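Local structure of dihydrodipicolinate synthase (Aquifex aeolicus, 2EHH) at the interface of chains A and B and the interface of chains A and C. The protein catalyses the condensation of pyruvate with aspartate beta-semialdehyde to 4-hydroxy-tetrahydrodipicolinate, a step on the diaminopimelate route to lysine. Numbering follows the deposited sequence. Chains: chain A/B/C, Dihydrodipicolinate synthase.

Contact 1: the interface of chains A and B. Residues chain A 48, 134, 136-137, 247, 270; chain B 106-108.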
loop_
_atom_site.group_PDB
_atom_site.type_symbol
_atom_site.label_atom_id
_atom_site.label_comp_id
_atom_site.label_asym_id
_atom_site.label_seq_id
_atom_site.Cartn_x
_atom_site.Cartn_y
_atom_site.Cartn_z
ATOM N N PRO A 48 -24.460 4.592 7.686
ATOM C CA PRO A 48 -23.720 4.828 8.933
ATOM C C PRO A 48 -24.400 5.838 9.853
ATOM O O PRO A 48 -24.326 5.713 11.072
ATOM C CB PRO A 48 -22.367 5.334 8.440
ATOM C CG PRO A 48 -22.189 4.591 7.152
ATOM C CD PRO A 48 -23.563 4.714 6.522
ATOM N N ILE A 134 -15.528 -4.434 0.257
ATOM C CA ILE A 134 -14.962 -3.137 -0.090
ATOM C C ILE A 134 -13.851 -2.811 0.905
ATOM O O ILE A 134 -14.010 -1.996 1.816
ATOM C CB ILE A 134 -16.041 -2.018 -0.107
ATOM C CG1 ILE A 134 -15.387 -0.682 -0.469
ATOM C CG2 ILE A 134 -16.778 -1.958 1.234
ATOM C CD1 ILE A 134 -16.356 0.349 -1.036
ATOM N N SER A 136 -11.300 -0.987 0.824
ATOM C CA SER A 136 -10.921 0.420 0.949
ATOM C C SER A 136 -11.714 1.142 2.031
ATOM O O SER A 136 -11.333 2.232 2.460
ATOM C CB SER A 136 -11.093 1.158 -0.384
ATOM O OG SER A 136 -12.458 1.223 -0.762
ATOM N N ARG A 137 -12.816 0.539 2.466
ATOM C CA ARG A 137 -13.641 1.134 3.516
ATOM C C ARG A 137 -13.663 0.294 4.791
ATOM O O ARG A 137 -13.599 0.831 5.899
ATOM C CB ARG A 137 -15.078 1.321 3.032
ATOM C CG ARG A 137 -15.275 2.478 2.062
ATOM C CD ARG A 137 -16.731 2.552 1.606
ATOM N NE ARG A 137 -16.971 3.682 0.711
ATOM C CZ ARG A 137 -17.129 4.941 1.112
ATOM N NH1 ARG A 137 -17.078 5.247 2.404
ATOM N NH2 ARG A 137 -17.332 5.895 0.212
ATOM N N THR A 247 -15.385 11.868 -1.264
ATOM C CA THR A 247 -15.948 10.617 -0.765
ATOM C C THR A 247 -17.423 10.382 -1.115
ATOM O O THR A 247 -18.289 11.202 -0.793
ATOM C CB THR A 247 -15.801 10.530 0.773
ATOM O OG1 THR A 247 -14.415 10.633 1.127
ATOM C CG2 THR A 247 -16.360 9.211 1.297
ATOM N N LEU A 270 -20.483 13.519 7.278
ATOM C CA LEU A 270 -20.462 13.898 5.867
ATOM C C LEU A 270 -20.827 15.378 5.736
ATOM O O LEU A 270 -21.626 15.901 6.510
ATOM C CB LEU A 270 -21.415 13.024 5.042
ATOM C CG LEU A 270 -21.016 11.544 4.944
ATOM C CD1 LEU A 270 -21.850 10.857 3.865
ATOM C CD2 LEU A 270 -19.537 11.420 4.600
ATOM N N TYR B 106 -15.062 3.637 8.258
ATOM C CA TYR B 106 -15.912 3.213 7.149
ATOM C C TYR B 106 -16.492 4.257 6.187
ATOM O O TYR B 106 -16.426 4.047 4.976
ATOM C CB TYR B 106 -17.040 2.333 7.697
ATOM C CG TYR B 106 -17.928 1.712 6.639
ATOM C CD1 TYR B 106 -17.418 0.805 5.710
ATOM C CD2 TYR B 106 -19.283 2.027 6.575
ATOM C CE1 TYR B 106 -18.239 0.224 4.739
ATOM C CE2 TYR B 106 -20.114 1.454 5.613
ATOM C CZ TYR B 106 -19.587 0.554 4.700
ATOM O OH TYR B 106 -20.413 -0.017 3.758
ATOM N N ASN B 107 -17.068 5.358 6.681
ATOM C CA ASN B 107 -17.625 6.344 5.747
ATOM C C ASN B 107 -16.636 7.374 5.189
ATOM O O ASN B 107 -17.017 8.253 4.412
ATOM C CB ASN B 107 -18.873 7.051 6.328
ATOM C CG ASN B 107 -18.669 7.615 7.733
ATOM O OD1 ASN B 107 -17.572 7.593 8.286
ATOM N ND2 ASN B 107 -19.750 8.133 8.311
ATOM N N LYS B 108 -15.367 7.244 5.574
ATOM C CA LYS B 108 -14.286 8.116 5.098
ATOM C C LYS B 108 -14.636 9.591 4.874
ATOM O O LYS B 108 -14.624 10.081 3.743
ATOM C CB LYS B 108 -13.702 7.535 3.801
ATOM C CG LYS B 108 -13.146 6.126 3.962
ATOM C CD LYS B 108 -12.606 5.550 2.653
ATOM C CE LYS B 108 -11.321 6.229 2.215
ATOM N NZ LYS B 108 -10.692 5.507 1.069
#
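A:Arg137 meets the backbone and ring of B:Tyr106 across the dimer interface of this DapA-family (beta/alpha)8-barrel lyase, the interface that delivers B:Tyr106, a predicted proton-relay residue, toward the active site of chain A. The tight part is centred on B:Tyr106 O. NH1 of the A:Arg137 guanidinium donates to that carbonyl oxygen at 2.9 Å, on a lone pair in the carbonyl plane; the oxygen lies only 6° out of the guanidinium plane, which helps set the turn of that flat group. The arginine chain runs extended from CG to NE and crosses the tyrosine at about a right angle, with its CB 3.6 Å from B:Tyr106 CD1. On the opposite rim of the ring, A:Pro48 CG stands 3.9 Å from B:Tyr106 CD2, and the ring is held between the two. The hydroxyl OG1 of A:Thr247 donates to B:Lys108 O at 2.7 Å, almost straight in line with the carbonyl (C=O...OG1 168°). The B:Lys108 chain, bent at chi3 (71°), is well covered as it passes A:Arg137, yet its ammonium NZ, 3.6 Å from A:Ser136 O, makes no hydrogen bond to that oxygen. Packing is looser at A:Leu270, whose CD2 comes no nearer than 4.1 Å to B:Asn107 O.

Contact 2: the interface of chains A and C. Residues chain A 189-190, 193, 233, 237, 241; chain C 167-168, 171.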
loop_
_atom_site.group_PDB
_atom_site.type_symbol
_atom_site.label_atom_id
_atom_site.label_comp_id
_atom_site.label_asym_id
_atom_site.label_seq_id
_atom_site.Cartn_x
_atom_site.Cartn_y
_atom_site.Cartn_z
ATOM N N SER A 189 -16.629 2.482 -12.919
ATOM C CA SER A 189 -15.535 2.464 -13.882
ATOM C C SER A 189 -15.027 1.065 -14.204
ATOM O O SER A 189 -14.345 0.874 -15.204
ATOM C CB SER A 189 -14.370 3.308 -13.366
ATOM O OG SER A 189 -14.693 4.684 -13.423
ATOM N N LEU A 190 -15.364 0.091 -13.366
ATOM C CA LEU A 190 -14.886 -1.276 -13.572
ATOM C C LEU A 190 -15.943 -2.261 -14.062
ATOM O O LEU A 190 -15.656 -3.440 -14.263
ATOM C CB LEU A 190 -14.271 -1.801 -12.270
ATOM C CG LEU A 190 -13.169 -0.902 -11.702
ATOM C CD1 LEU A 190 -12.682 -1.444 -10.363
ATOM C CD2 LEU A 190 -12.027 -0.812 -12.708
ATOM N N PRO A 193 -14.877 -4.057 -17.640
ATOM C CA PRO A 193 -13.902 -5.149 -17.529
ATOM C C PRO A 193 -14.378 -6.314 -16.655
ATOM O O PRO A 193 -14.082 -7.472 -16.940
ATOM C CB PRO A 193 -12.648 -4.453 -16.981
ATOM C CG PRO A 193 -13.202 -3.238 -16.245
ATOM C CD PRO A 193 -14.308 -2.779 -17.173
ATOM N N HIS A 233 -19.165 3.238 -22.051
ATOM C CA HIS A 233 -18.197 3.353 -20.960
ATOM C C HIS A 233 -17.377 4.640 -21.093
ATOM O O HIS A 233 -17.294 5.430 -20.156
ATOM C CB HIS A 233 -17.266 2.132 -20.981
ATOM C CG HIS A 233 -16.081 2.243 -20.072
ATOM N ND1 HIS A 233 -16.142 1.961 -18.723
ATOM C CD2 HIS A 233 -14.794 2.584 -20.328
ATOM C CE1 HIS A 233 -14.942 2.121 -18.188
ATOM N NE2 HIS A 233 -14.109 2.498 -19.140
ATOM N N HIS A 237 -17.345 8.002 -18.838
ATOM C CA HIS A 237 -16.149 8.067 -17.999
ATOM C C HIS A 237 -16.022 9.340 -17.164
ATOM O O HIS A 237 -15.697 9.269 -15.979
ATOM C CB HIS A 237 -14.880 7.877 -18.833
ATOM C CG HIS A 237 -13.689 7.483 -18.014
ATOM N ND1 HIS A 237 -13.631 6.295 -17.317
ATOM C CD2 HIS A 237 -12.533 8.134 -17.743
ATOM C CE1 HIS A 237 -12.493 6.234 -16.650
ATOM N NE2 HIS A 237 -11.809 7.337 -16.891
ATOM N N LYS A 241 -15.850 9.410 -12.969
ATOM C CA LYS A 241 -14.766 9.991 -12.185
ATOM C C LYS A 241 -15.204 11.132 -11.266
ATOM O O LYS A 241 -14.854 11.145 -10.087
ATOM C CB LYS A 241 -13.645 10.475 -13.109
ATOM C CG LYS A 241 -12.977 9.358 -13.906
ATOM C CD LYS A 241 -12.526 8.203 -13.002
ATOM C CE LYS A 241 -11.464 8.638 -11.995
ATOM N NZ LYS A 241 -11.208 7.582 -10.965
ATOM N N MET C 167 -7.334 -1.051 -13.872
ATOM C CA MET C 167 -8.049 -0.950 -15.147
ATOM C C MET C 167 -8.416 0.493 -15.466
ATOM O O MET C 167 -8.525 0.871 -16.625
ATOM C CB MET C 167 -9.322 -1.809 -15.128
ATOM C CG MET C 167 -9.063 -3.305 -15.015
ATOM S SD MET C 167 -8.037 -3.980 -16.350
ATOM C CE MET C 167 -6.375 -4.014 -15.575
ATOM N N ASP C 168 -8.619 1.299 -14.433
ATOM C CA ASP C 168 -8.953 2.701 -14.634
ATOM C C ASP C 168 -7.821 3.442 -15.352
ATOM O O ASP C 168 -8.072 4.362 -16.133
ATOM C CB ASP C 168 -9.256 3.353 -13.286
ATOM C CG ASP C 168 -10.632 2.988 -12.764
ATOM O OD1 ASP C 168 -10.878 3.155 -11.549
ATOM O OD2 ASP C 168 -11.474 2.543 -13.572
ATOM N N SER C 171 -8.227 2.642 -18.923
ATOM C CA SER C 171 -9.310 3.451 -19.485
ATOM C C SER C 171 -8.801 4.858 -19.792
ATOM O O SER C 171 -9.076 5.408 -20.861
ATOM C CB SER C 171 -10.489 3.551 -18.505
ATOM O OG SER C 171 -11.225 2.340 -18.446
HETATM O O HOH W 1 -12.021 2.177 -16.070
#
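A:Leu190 and C:Met167 cross at about a right angle in the apolar centre of this patch, where two DapA-family barrel subunits, chains A and C, join within the homotetramer, a dimer of dimers; one methyl of the leucine does the touching, CD2 lying 3.8 Å from C:Met167 CB. A:Leu190 CD2 also lies 4.0 Å from the carboxylate carbon CG of C:Asp168, so the first turn of C helix 167-176 rests on the 3-10 helix 188-190 of chain A. On the other flank, A:His237 CE1 packs 3.8 Å from C:Ser171 CB, while the A:His237 ring carries A:Lys241 CG against one face. Outward of these carbons the contact turns polar. A:His233 has CG anti to its backbone N (chi1 170°), which sends the imidazole toward chain C; NE2 and C:Ser171 OG form a hydrogen bond of 3.0 Å, 157° at the hydrogen, in which either partner could be the donor. Water 1 lies in the plane of that ring, at its edge, and connects three groups: A:Ser189 O at 2.8 Å, C:Asp168 OD2 at 2.6 Å and C:Ser171 OG. At the rim, A:Lys241 NZ stays 4.5 Å from C:Asp168 OD1, too far for a salt bridge; its charge and the helix N-terminus may nevertheless stabilise the carboxylate.

Contact 3: the interface of chains A and B. Residues chain A 105-106, 137-139; chain B 48, 102, 105, 137-138.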
loop_
_atom_site.group_PDB
_atom_site.type_symbol
_atom_site.label_atom_id
_atom_site.label_comp_id
_atom_site.label_asym_id
_atom_site.label_seq_id
_atom_site.Cartn_x
_atom_site.Cartn_y
_atom_site.Cartn_z
ATOM N N TYR A 105 -16.624 -3.981 9.059
ATOM C CA TYR A 105 -15.615 -2.929 9.005
ATOM C C TYR A 105 -15.053 -2.620 10.393
ATOM O O TYR A 105 -15.680 -2.926 11.407
ATOM C CB TYR A 105 -16.222 -1.645 8.432
ATOM C CG TYR A 105 -17.554 -1.286 9.055
ATOM C CD1 TYR A 105 -18.749 -1.587 8.405
ATOM C CD2 TYR A 105 -17.622 -0.710 10.326
ATOM C CE1 TYR A 105 -19.973 -1.332 8.999
ATOM C CE2 TYR A 105 -18.850 -0.450 10.932
ATOM C CZ TYR A 105 -20.015 -0.768 10.256
ATOM O OH TYR A 105 -21.237 -0.546 10.821
ATOM N N TYR A 106 -13.860 -2.031 10.418
ATOM C CA TYR A 106 -13.204 -1.598 11.647
ATOM C C TYR A 106 -12.662 -2.628 12.642
ATOM O O TYR A 106 -11.515 -2.490 13.084
ATOM C CB TYR A 106 -14.131 -0.630 12.386
ATOM C CG TYR A 106 -13.513 0.013 13.607
ATOM C CD1 TYR A 106 -12.588 1.048 13.484
ATOM C CD2 TYR A 106 -13.865 -0.405 14.885
ATOM C CE1 TYR A 106 -12.031 1.658 14.607
ATOM C CE2 TYR A 106 -13.314 0.197 16.020
ATOM C CZ TYR A 106 -12.400 1.230 15.870
ATOM O OH TYR A 106 -11.881 1.847 16.984
ATOM N N ARG A 137 -12.816 0.539 2.466
ATOM C CA ARG A 137 -13.641 1.134 3.516
ATOM C C ARG A 137 -13.663 0.294 4.791
ATOM O O ARG A 137 -13.599 0.831 5.899
ATOM C CB ARG A 137 -15.078 1.321 3.032
ATOM C CG ARG A 137 -15.275 2.478 2.062
ATOM C CD ARG A 137 -16.731 2.552 1.606
ATOM N NE ARG A 137 -16.971 3.682 0.711
ATOM C CZ ARG A 137 -17.129 4.941 1.112
ATOM N NH1 ARG A 137 -17.078 5.247 2.404
ATOM N NH2 ARG A 137 -17.332 5.895 0.212
ATOM N N THR A 138 -13.747 -1.025 4.630
ATOM C CA THR A 138 -13.817 -1.937 5.773
ATOM C C THR A 138 -12.468 -2.217 6.417
ATOM O O THR A 138 -12.394 -2.616 7.582
ATOM C CB THR A 138 -14.423 -3.289 5.365
ATOM O OG1 THR A 138 -13.534 -3.944 4.454
ATOM C CG2 THR A 138 -15.783 -3.094 4.689
ATOM N N CYS A 139 -11.412 -2.022 5.639
ATOM C CA CYS A 139 -10.053 -2.251 6.090
ATOM C C CYS A 139 -9.742 -3.733 6.368
ATOM O O CYS A 139 -8.876 -4.071 7.178
ATOM C CB CYS A 139 -9.761 -1.335 7.290
ATOM S SG CYS A 139 -8.732 0.091 6.792
ATOM N N PRO B 48 -17.330 -2.149 19.070
ATOM C CA PRO B 48 -18.172 -2.471 17.911
ATOM C C PRO B 48 -19.377 -3.369 18.173
ATOM O O PRO B 48 -20.418 -3.212 17.532
ATOM C CB PRO B 48 -17.186 -3.114 16.937
ATOM C CG PRO B 48 -15.906 -2.391 17.241
ATOM C CD PRO B 48 -15.911 -2.405 18.760
ATOM N N VAL B 102 -12.756 8.158 18.437
ATOM C CA VAL B 102 -12.085 7.656 17.249
ATOM C C VAL B 102 -12.448 8.418 15.985
ATOM O O VAL B 102 -13.559 8.935 15.845
ATOM C CB VAL B 102 -12.409 6.154 17.006
ATOM C CG1 VAL B 102 -13.882 5.983 16.654
ATOM C CG2 VAL B 102 -11.517 5.598 15.888
ATOM N N TYR B 105 -14.869 5.753 11.206
ATOM C CA TYR B 105 -14.475 4.617 10.383
ATOM C C TYR B 105 -15.507 4.337 9.295
ATOM O O TYR B 105 -16.661 4.753 9.394
ATOM C CB TYR B 105 -14.337 3.358 11.243
ATOM C CG TYR B 105 -15.460 3.184 12.243
ATOM C CD1 TYR B 105 -15.305 3.598 13.565
ATOM C CD2 TYR B 105 -16.688 2.641 11.863
ATOM C CE1 TYR B 105 -16.345 3.474 14.489
ATOM C CE2 TYR B 105 -17.739 2.517 12.783
ATOM C CZ TYR B 105 -17.558 2.935 14.091
ATOM O OH TYR B 105 -18.583 2.819 15.007
ATOM N N ARG B 137 -7.562 0.659 10.721
ATOM C CA ARG B 137 -8.900 0.183 11.062
ATOM C C ARG B 137 -10.008 1.090 10.519
ATOM O O ARG B 137 -11.041 0.605 10.049
ATOM C CB ARG B 137 -9.071 0.080 12.582
ATOM C CG ARG B 137 -8.340 -1.076 13.263
ATOM C CD ARG B 137 -8.640 -1.068 14.764
ATOM N NE ARG B 137 -8.017 -2.180 15.478
ATOM C CZ ARG B 137 -8.503 -3.418 15.512
ATOM N NH1 ARG B 137 -9.629 -3.704 14.876
ATOM N NH2 ARG B 137 -7.855 -4.371 16.176
ATOM N N THR B 138 -9.795 2.403 10.593
ATOM C CA THR B 138 -10.792 3.374 10.141
ATOM C C THR B 138 -10.767 3.581 8.636
ATOM O O THR B 138 -11.755 4.025 8.038
ATOM C CB THR B 138 -10.580 4.745 10.818
ATOM O OG1 THR B 138 -9.340 5.313 10.374
ATOM C CG2 THR B 138 -10.549 4.585 12.341
HETATM O O HOH W 2 -13.469 0.862 8.706
#
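A:Tyr106 and B:Tyr105 interlock through different first torsions: the former places CG trans to the backbone N (chi1 -174°) and reaches into chain B, whereas the latter keeps CG between backbone N and carbonyl carbon (chi1 44°), which lays its ring against one face of the A:Tyr106 ring. Exchange of this tyrosine is a hallmark of the DHDPS family, in which it completes the neighbouring subunit's Thr-Tyr-Tyr proton relay, here expected to comprise A:Tyr106 with B:Thr43 and B:Tyr132. The A:Tyr106 face is covered off-centre by B:Tyr105 CD1, 3.7 Å above its plane, and A:Tyr106 CD1 is also 3.7 Å from B:Tyr105 CB. B:Pro48 CG lies in plane at the ring edge. Farther along, A:Tyr106 CE1 meets the B:Thr138 methyl CG2 at 4.0 Å, and the phenol OH is 3.9 Å from B:Val102 CG2. These contacts are likely to limit the tilt of the ring and to point its hydroxyl into chain B. The backbone of the same tyrosine is held by B:Arg137, whose NH1 donates to A:Tyr106 O, the twin of the bond in contact 1. The two Tyr105 rings meet each other across the two-fold, A:Tyr105 CE2 to B:Tyr105 CE2 at 3.7 Å. Near the same axis, water 2 joins A:Arg137 O and B:Arg137 O, at 2.8 Å from each, providing a symmetric link between the 135-138 helices. A:Cys139 CB packs 3.6 Å from B:Arg137 O.

Contact 4: the interface of chains A and C. Residues chain A 196, 224, 226, 230; chain C 195-196, 224, 226, 230.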
loop_
_atom_site.group_PDB
_atom_site.type_symbol
_atom_site.label_atom_id
_atom_site.label_comp_id
_atom_site.label_asym_id
_atom_site.label_seq_id
_atom_site.Cartn_x
_atom_site.Cartn_y
_atom_site.Cartn_z
ATOM N N ALA A 196 -16.771 -8.386 -18.664
ATOM C CA ALA A 196 -16.076 -9.100 -19.732
ATOM C C ALA A 196 -15.538 -10.409 -19.144
ATOM O O ALA A 196 -15.367 -11.399 -19.855
ATOM C CB ALA A 196 -14.934 -8.247 -20.281
ATOM N N GLY A 224 -22.834 -9.187 -24.925
ATOM C CA GLY A 224 -21.517 -9.537 -25.427
ATOM C C GLY A 224 -20.980 -8.553 -26.451
ATOM O O GLY A 224 -19.959 -8.809 -27.089
ATOM N N PHE A 226 -19.100 -5.680 -26.711
ATOM C CA PHE A 226 -18.203 -4.776 -26.008
ATOM C C PHE A 226 -17.751 -3.573 -26.816
ATOM O O PHE A 226 -17.155 -2.650 -26.270
ATOM C CB PHE A 226 -17.028 -5.561 -25.427
ATOM C CG PHE A 226 -17.405 -6.345 -24.202
ATOM C CD1 PHE A 226 -17.452 -5.727 -22.953
ATOM C CD2 PHE A 226 -17.816 -7.671 -24.306
ATOM C CE1 PHE A 226 -17.909 -6.414 -21.828
ATOM C CE2 PHE A 226 -18.275 -8.370 -23.188
ATOM C CZ PHE A 226 -18.322 -7.736 -21.944
ATOM N N ARG A 230 -17.894 -0.334 -24.777
ATOM C CA ARG A 230 -16.806 0.636 -24.707
ATOM C C ARG A 230 -17.300 2.029 -25.084
ATOM O O ARG A 230 -16.867 3.027 -24.514
ATOM C CB ARG A 230 -15.658 0.248 -25.653
ATOM C CG ARG A 230 -14.755 -0.869 -25.148
ATOM C CD ARG A 230 -13.485 -0.972 -26.002
ATOM N NE ARG A 230 -13.766 -1.420 -27.366
ATOM C CZ ARG A 230 -14.024 -2.680 -27.709
ATOM N NH1 ARG A 230 -14.034 -3.642 -26.792
ATOM N NH2 ARG A 230 -14.281 -2.981 -28.978
ATOM N N MET C 195 -8.175 -5.885 -22.904
ATOM C CA MET C 195 -8.576 -5.844 -24.304
ATOM C C MET C 195 -10.054 -5.498 -24.423
ATOM O O MET C 195 -10.487 -4.916 -25.417
ATOM C CB MET C 195 -8.252 -7.173 -24.991
ATOM C CG MET C 195 -6.751 -7.353 -25.205
ATOM S SD MET C 195 -6.279 -8.798 -26.164
ATOM C CE MET C 195 -6.675 -8.249 -27.845
ATOM N N ALA C 196 -10.827 -5.837 -23.399
ATOM C CA ALA C 196 -12.247 -5.514 -23.402
ATOM C C ALA C 196 -12.368 -3.989 -23.350
ATOM O O ALA C 196 -13.340 -3.413 -23.846
ATOM C CB ALA C 196 -12.933 -6.146 -22.199
ATOM N N GLY C 224 -13.737 -9.668 -30.751
ATOM C CA GLY C 224 -14.844 -9.256 -29.908
ATOM C C GLY C 224 -15.663 -10.401 -29.335
ATOM O O GLY C 224 -16.739 -10.178 -28.784
ATOM N N PHE C 226 -15.871 -12.346 -26.577
ATOM C CA PHE C 226 -15.436 -12.529 -25.203
ATOM C C PHE C 226 -15.975 -13.771 -24.520
ATOM O O PHE C 226 -15.515 -14.138 -23.438
ATOM C CB PHE C 226 -15.720 -11.254 -24.408
ATOM C CG PHE C 226 -14.727 -10.169 -24.692
ATOM C CD1 PHE C 226 -13.492 -10.159 -24.045
ATOM C CD2 PHE C 226 -14.975 -9.220 -25.680
ATOM C CE1 PHE C 226 -12.516 -9.223 -24.383
ATOM C CE2 PHE C 226 -14.007 -8.282 -26.025
ATOM C CZ PHE C 226 -12.770 -8.285 -25.373
ATOM N N ARG C 230 -13.272 -15.763 -22.698
ATOM C CA ARG C 230 -13.426 -16.231 -21.325
ATOM C C ARG C 230 -13.126 -17.715 -21.200
ATOM O O ARG C 230 -12.522 -18.148 -20.224
ATOM C CB ARG C 230 -14.845 -15.967 -20.796
ATOM C CG ARG C 230 -15.098 -14.536 -20.337
ATOM C CD ARG C 230 -16.390 -14.441 -19.522
ATOM N NE ARG C 230 -17.585 -14.709 -20.323
ATOM C CZ ARG C 230 -18.113 -13.856 -21.196
ATOM N NH1 ARG C 230 -17.561 -12.664 -21.393
ATOM N NH2 ARG C 230 -19.206 -14.192 -21.868
HETATM O O HOH W 3 -17.287 -7.286 -28.510
HETATM O O HOH W 4 -18.663 -11.193 -26.306
HETATM O O HOH W 5 -19.665 -9.724 -29.884
#
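C:Gly224 O, a backbone carbonyl, pairs with water 3 at 3.0 Å and, at longer range, with waters 4 and 5. These carry the contact to chain A, since water 4 is also bound by A:Gly224 O at 2.8 Å and water 5 reaches the same oxygen. The backbone amide of A:Phe226 pairs with water 3 and that of C:Phe226 with water 4, so the cluster bridges the starts of both 226-242 helices. Next to the water cluster the two phenylalanine rings meet edge-to-face, centroids 5.1 Å apart and planes 66° to each other. Beside them the methyls of A:Ala196 and C:Ala196 press together, CB to CB 3.5 Å, closer than two methyls normally pack. A:Arg230, turned by a bend at chi3 (-67°), donates from NH1 to C:Ala196 O at 3.0 Å; the oxygen lies at the edge of the guanidinium, whereas the donor stands 47° above the carbonyl plane. One guanidinium face rests off-centre over A:Phe226 O, 3.3 Å from the plane. Because C:Ala196 closes helix 191-196, the partial negative charge of that end may strengthen the bond. With its reciprocal C:Arg230 bond, the site fastens chains A and C symmetrically within the dimer-of-dimers tetramer.

Contacts 1 and 3 belong to one interface, between chains A and B; their C-alpha centres are about 8 Å apart and they share A:Arg137, so they sample the two halves of the Tyr106 exchange. Contacts 2 and 4, about 14 Å apart, both lie between chains A and C and both draw on helix 226-242. C-alpha centres of contacts on different interfaces lie about 21 Å (1 and 2) to 36 Å (3 and 4) apart. The Tyr106 exchange suggests that the A/B pairing serves catalysis directly; the A/C pairing, with contact 2 centred about 17 Å from A:Tyr132, may mainly build the tetramer.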